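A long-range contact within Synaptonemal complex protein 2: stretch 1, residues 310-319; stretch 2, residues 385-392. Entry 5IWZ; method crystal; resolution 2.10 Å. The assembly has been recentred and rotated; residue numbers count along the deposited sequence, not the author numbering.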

ATOM      1  N   ASP A 310       4.981  10.669  13.531  1.00 25.48           N
ATOM      2  CA  ASP A 310       4.568   9.331  13.951  1.00 25.79           C
ATOM      3  C   ASP A 310       5.768   8.401  13.926  1.00 25.32           C
ATOM      4  O   ASP A 310       6.440   8.275  12.897  1.00 20.85           O
ATOM      5  CB  ASP A 310       3.452   8.806  13.053  1.00 29.43           C
ATOM      6  CG  ASP A 310       2.223   9.670  13.142  1.00 29.03           C
ATOM      7  OD1 ASP A 310       1.738   9.878  14.278  1.00 34.49           O
ATOM      8  OD2 ASP A 310       1.802  10.218  12.103  1.00 27.58           O
ATOM      9  N   PHE A 311       6.051   7.795  15.074  1.00 25.35           N
ATOM     10  CA  PHE A 311       7.137   6.839  15.244  1.00 21.86           C
ATOM     11  C   PHE A 311       6.505   5.458  15.258  1.00 26.83           C
ATOM     12  O   PHE A 311       5.787   5.119  16.200  1.00 25.75           O
ATOM     13  CB  PHE A 311       7.898   7.102  16.544  1.00 23.46           C
ATOM     14  CG  PHE A 311       8.714   8.371  16.541  1.00 23.13           C
ATOM     15  CD1 PHE A 311      10.105   8.321  16.437  1.00 27.12           C
ATOM     16  CD2 PHE A 311       8.099   9.610  16.675  1.00 25.67           C
ATOM     17  CE1 PHE A 311      10.869   9.489  16.448  1.00 28.00           C
ATOM     18  CE2 PHE A 311       8.857  10.778  16.696  1.00 32.88           C
ATOM     19  CZ  PHE A 311      10.238  10.722  16.586  1.00 29.99           C
ATOM     20  N   ASN A 312       6.782   4.659  14.230  1.00 30.69           N
ATOM     21  CA  ASN A 312       6.030   3.430  13.959  1.00 25.90           C
ATOM     22  C   ASN A 312       6.847   2.212  14.363  1.00 28.21           C
ATOM     23  O   ASN A 312       7.748   1.790  13.637  1.00 27.99           O
ATOM     24  CB  ASN A 312       5.649   3.382  12.487  1.00 23.84           C
ATOM     25  CG  ASN A 312       4.773   4.555  12.097  1.00 26.25           C
ATOM     26  OD1 ASN A 312       3.681   4.748  12.660  1.00 22.21           O
ATOM     27  ND2 ASN A 312       5.255   5.368  11.153  1.00 26.25           N
ATOM     28  N   LEU A 313       6.503   1.625  15.515  1.00 28.18           N
ATOM     29  CA  LEU A 313       7.303   0.544  16.083  1.00 30.10           C
ATOM     30  C   LEU A 313       7.114  -0.769  15.335  1.00 35.59           C
ATOM     31  O   LEU A 313       8.007  -1.627  15.352  1.00 37.46           O
ATOM     32  CB  LEU A 313       6.951   0.349  17.558  1.00 33.38           C
ATOM     33  CG  LEU A 313       7.580   1.254  18.614  1.00 42.57           C
ATOM     34  CD1 LEU A 313       7.536   2.737  18.217  1.00 39.53           C
ATOM     35  CD2 LEU A 313       6.847   1.021  19.949  1.00 43.94           C
ATOM     36  N   GLY A 314       5.976  -0.956  14.680  1.00 28.28           N
ATOM     37  CA  GLY A 314       5.796  -2.175  13.913  1.00 35.40           C
ATOM     38  C   GLY A 314       6.576  -2.155  12.614  1.00 40.34           C
ATOM     39  O   GLY A 314       7.227  -3.139  12.247  1.00 43.28           O
ATOM     40  N   SER A 315       6.524  -1.038  11.900  1.00 30.48           N
ATOM     41  CA  SER A 315       7.135  -0.933  10.589  1.00 32.25           C
ATOM     42  C   SER A 315       8.531  -0.336  10.626  1.00 26.36           C
ATOM     43  O   SER A 315       9.185  -0.269   9.578  1.00 21.47           O
ATOM     44  CB  SER A 315       6.242  -0.095   9.682  1.00 31.85           C
ATOM     45  OG  SER A 315       5.980   1.149  10.301  1.00 39.99           O
ATOM     46  N   HIS A 316       8.991   0.116  11.790  1.00 24.90           N
ATOM     47  CA  HIS A 316      10.327   0.698  11.949  1.00 25.73           C
ATOM     48  C   HIS A 316      10.530   1.852  10.978  1.00 25.93           C
ATOM     49  O   HIS A 316      11.516   1.924  10.244  1.00 25.03           O
ATOM     50  CB  HIS A 316      11.413  -0.370  11.803  1.00 28.40           C
ATOM     51  CG  HIS A 316      11.420  -1.346  12.936  1.00 35.94           C
ATOM     52  ND1 HIS A 316      12.230  -1.196  14.038  1.00 38.77           N
ATOM     53  CD2 HIS A 316      10.661  -2.445  13.174  1.00 41.36           C
ATOM     54  CE1 HIS A 316      11.999  -2.181  14.888  1.00 47.28           C
ATOM     55  NE2 HIS A 316      11.047  -2.950  14.390  1.00 37.87           N
ATOM     56  N   THR A 317       9.552   2.757  10.960  1.00 25.25           N
ATOM     57  CA  THR A 317       9.615   3.956  10.143  1.00 25.43           C
ATOM     58  C   THR A 317       9.285   5.164  11.004  1.00 23.05           C
ATOM     59  O   THR A 317       8.680   5.057  12.076  1.00 17.94           O
ATOM     60  CB  THR A 317       8.620   3.919   8.958  1.00 20.90           C
ATOM     61  OG1 THR A 317       7.276   3.944   9.468  1.00 26.39           O
ATOM     62  CG2 THR A 317       8.818   2.665   8.104  1.00 23.44           C
ATOM     63  N   LEU A 318       9.653   6.329  10.505  1.00 23.48           N
ATOM     64  CA  LEU A 318       9.126   7.582  11.020  1.00 28.36           C
ATOM     65  C   LEU A 318       8.351   8.225   9.879  1.00 27.28           C
ATOM     66  O   LEU A 318       8.835   8.260   8.744  1.00 25.72           O
ATOM     67  CB  LEU A 318      10.266   8.464  11.583  1.00 26.71           C
ATOM     68  CG  LEU A 318      10.641   9.943  11.397  1.00 31.53           C
ATOM     69  CD1 LEU A 318       9.576  10.873  10.900  1.00 28.70           C
ATOM     70  CD2 LEU A 318      11.183  10.489  12.718  1.00 29.02           C
ATOM     71  N   SER A 319       7.132   8.677  10.158  1.00 24.45           N
ATOM     72  CA  SER A 319       6.317   9.227   9.087  1.00 26.60           C
ATOM     73  C   SER A 319       5.589  10.469   9.560  1.00 27.08           C
ATOM     74  O   SER A 319       5.365  10.692  10.759  1.00 25.59           O
ATOM     75  CB  SER A 319       5.306   8.196   8.519  1.00 23.45           C
ATOM     76  OG  SER A 319       4.310   7.881   9.476  1.00 29.72           O
ATOM     77  N   ASN A 385      14.338   7.633  23.803  1.00 38.03           N
ATOM     78  CA  ASN A 385      13.930   6.245  23.986  1.00 42.14           C
ATOM     79  C   ASN A 385      12.956   5.775  22.915  1.00 36.35           C
ATOM     80  O   ASN A 385      13.004   4.604  22.524  1.00 41.25           O
ATOM     81  CB  ASN A 385      13.355   6.045  25.385  1.00 55.34           C
ATOM     82  CG  ASN A 385      14.430   6.117  26.455  1.00 66.68           C
ATOM     83  OD1 ASN A 385      14.215   6.679  27.524  1.00 74.51           O
ATOM     84  ND2 ASN A 385      15.602   5.560  26.161  1.00 69.50           N
ATOM     85  N   VAL A 386      12.103   6.657  22.391  1.00 33.81           N
ATOM     86  CA  VAL A 386      11.242   6.246  21.282  1.00 33.17           C
ATOM     87  C   VAL A 386      12.056   6.007  20.008  1.00 27.67           C
ATOM     88  O   VAL A 386      11.824   5.035  19.284  1.00 32.32           O
ATOM     89  CB  VAL A 386      10.125   7.279  21.051  1.00 37.40           C
ATOM     90  CG1 VAL A 386       9.305   6.881  19.838  1.00 38.21           C
ATOM     91  CG2 VAL A 386       9.217   7.366  22.276  1.00 35.25           C
ATOM     92  N   THR A 387      13.011   6.891  19.697  1.00 32.68           N
ATOM     93  CA  THR A 387      13.718   6.754  18.422  1.00 27.90           C
ATOM     94  C   THR A 387      14.465   5.424  18.338  1.00 25.87           C
ATOM     95  O   THR A 387      14.530   4.809  17.267  1.00 32.12           O
ATOM     96  CB  THR A 387      14.672   7.925  18.191  1.00 27.91           C
ATOM     97  OG1 THR A 387      13.939   9.153  18.236  1.00 28.29           O
ATOM     98  CG2 THR A 387      15.313   7.824  16.798  1.00 26.74           C
ATOM     99  N   LYS A 388      14.988   4.930  19.464  1.00 27.14           N
ATOM    100  CA  LYS A 388      15.750   3.688  19.417  1.00 32.22           C
ATOM    101  C   LYS A 388      14.864   2.465  19.217  1.00 34.93           C
ATOM    102  O   LYS A 388      15.385   1.402  18.861  1.00 31.35           O
ATOM    103  CB  LYS A 388      16.607   3.534  20.676  1.00 37.30           C
ATOM    104  CG  LYS A 388      15.850   3.124  21.913  1.00 48.43           C
ATOM    105  CD  LYS A 388      16.530   3.651  23.176  1.00 56.29           C
ATOM    106  CE  LYS A 388      17.920   3.070  23.370  1.00 60.74           C
ATOM    107  NZ  LYS A 388      18.549   3.653  24.598  1.00 66.38           N
ATOM    108  N   LYS A 389      13.544   2.607  19.382  1.00 33.65           N
ATOM    109  CA  LYS A 389      12.610   1.530  19.060  1.00 37.20           C
ATOM    110  C   LYS A 389      12.365   1.397  17.559  1.00 36.68           C
ATOM    111  O   LYS A 389      12.017   0.305  17.090  1.00 45.80           O
ATOM    112  CB  LYS A 389      11.267   1.754  19.769  1.00 42.54           C
ATOM    113  CG  LYS A 389      11.342   1.864  21.301  1.00 51.55           C
ATOM    114  CD  LYS A 389       9.953   1.961  21.925  1.00 59.64           C
ATOM    115  CE  LYS A 389       9.903   2.947  23.095  1.00 61.61           C
ATOM    116  NZ  LYS A 389      10.600   2.477  24.323  1.00 63.20           N
ATOM    117  N   VAL A 390      12.520   2.466  16.781  1.00 28.12           N
ATOM    118  CA  VAL A 390      12.312   2.374  15.337  1.00 33.08           C
ATOM    119  C   VAL A 390      13.630   2.279  14.573  1.00 33.42           C
ATOM    120  O   VAL A 390      13.726   1.536  13.591  1.00 36.81           O
ATOM    121  CB  VAL A 390      11.438   3.543  14.820  1.00 39.06           C
ATOM    122  CG1 VAL A 390      10.132   3.599  15.603  1.00 49.57           C
ATOM    123  CG2 VAL A 390      12.148   4.865  14.906  1.00 36.31           C
ATOM    124  N   PHE A 391      14.659   3.014  15.001  1.00 31.12           N
ATOM    125  CA  PHE A 391      15.947   2.976  14.313  1.00 30.76           C
ATOM    126  C   PHE A 391      16.992   2.343  15.224  1.00 35.01           C
ATOM    127  O   PHE A 391      18.036   2.943  15.505  1.00 35.63           O
ATOM    128  CB  PHE A 391      16.380   4.381  13.876  1.00 26.32           C
ATOM    129  CG  PHE A 391      15.391   5.075  12.950  1.00 26.77           C
ATOM    130  CD1 PHE A 391      14.733   4.378  11.952  1.00 24.71           C
ATOM    131  CD2 PHE A 391      15.123   6.425  13.097  1.00 24.51           C
ATOM    132  CE1 PHE A 391      13.827   5.021  11.108  1.00 23.28           C
ATOM    133  CE2 PHE A 391      14.223   7.077  12.278  1.00 25.12           C
ATOM    134  CZ  PHE A 391      13.576   6.392  11.276  1.00 19.39           C
ATOM    135  N   GLY A 392      16.717   1.129  15.687  1.00 38.42           N
ATOM    136  CA  GLY A 392      17.601   0.451  16.623  1.00 42.61           C
ATOM    137  C   GLY A 392      19.039   0.360  16.157  1.00 36.20           C
ATOM    138  O   GLY A 392      19.302   0.063  14.990  1.00 42.81           O
TER

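Two strands, 310-312 and 317-319, pair through backbone hydrogen bonds to form a hairpin, and a helical segment from Val-386 onward, together with Phe-391, packs against it, burying 480 Å² in all. The principal bump is Val-390, the residue most covered by the other stretch. Val-390 CG1 enters a hollow of the hairpin lined by both backbone and side chains: it lies 3.6 Å from Asn-312 O, 4.1 Å from Thr-317 O and 3.8 Å from Leu-313 CD1. A short, branched side chain suits this place, since one methyl can fill the hollow while the other, CG2, lies at the edge of the Phe-311 ring, near its plane.

Phe-311 points toward the helix and fits against Val-386, Thr-387 and Val-390. Phe-311 CB rests 3.6 Å from Val-386 CG1, and the ring extends onward until Phe-311 CE1 comes 3.6 Å from Thr-387 OG1. Next to it, Leu-313 leaves its backbone sideways, but its end reaches the helix; Leu-313 CD2 meets the aliphatic part of Lys-389 at CD, 3.8 Å away, before the lysine chain leads away from the contact.

Beyond Val-390, Phe-391 starts away from the hairpin, yet its long side chain, with chi1 in the m well, brings the ring back. Phe-391 CZ lies 3.9 Å from Leu-318 CB, and Phe-391 CE1 lies 4.0 Å from His-316 O, so the ring covers the start of the second strand.

A single hydrogen bond crosses this largely apolar contact. His-316, in the turn with positive phi and psi, donates from ND1 to Val-390 O at 3.1 Å, with the acceptor near the plane of its ring. Asn-312 faces away and instead braces the hairpin, its ND2 donating to Thr-317 OG1 at 3.0 Å.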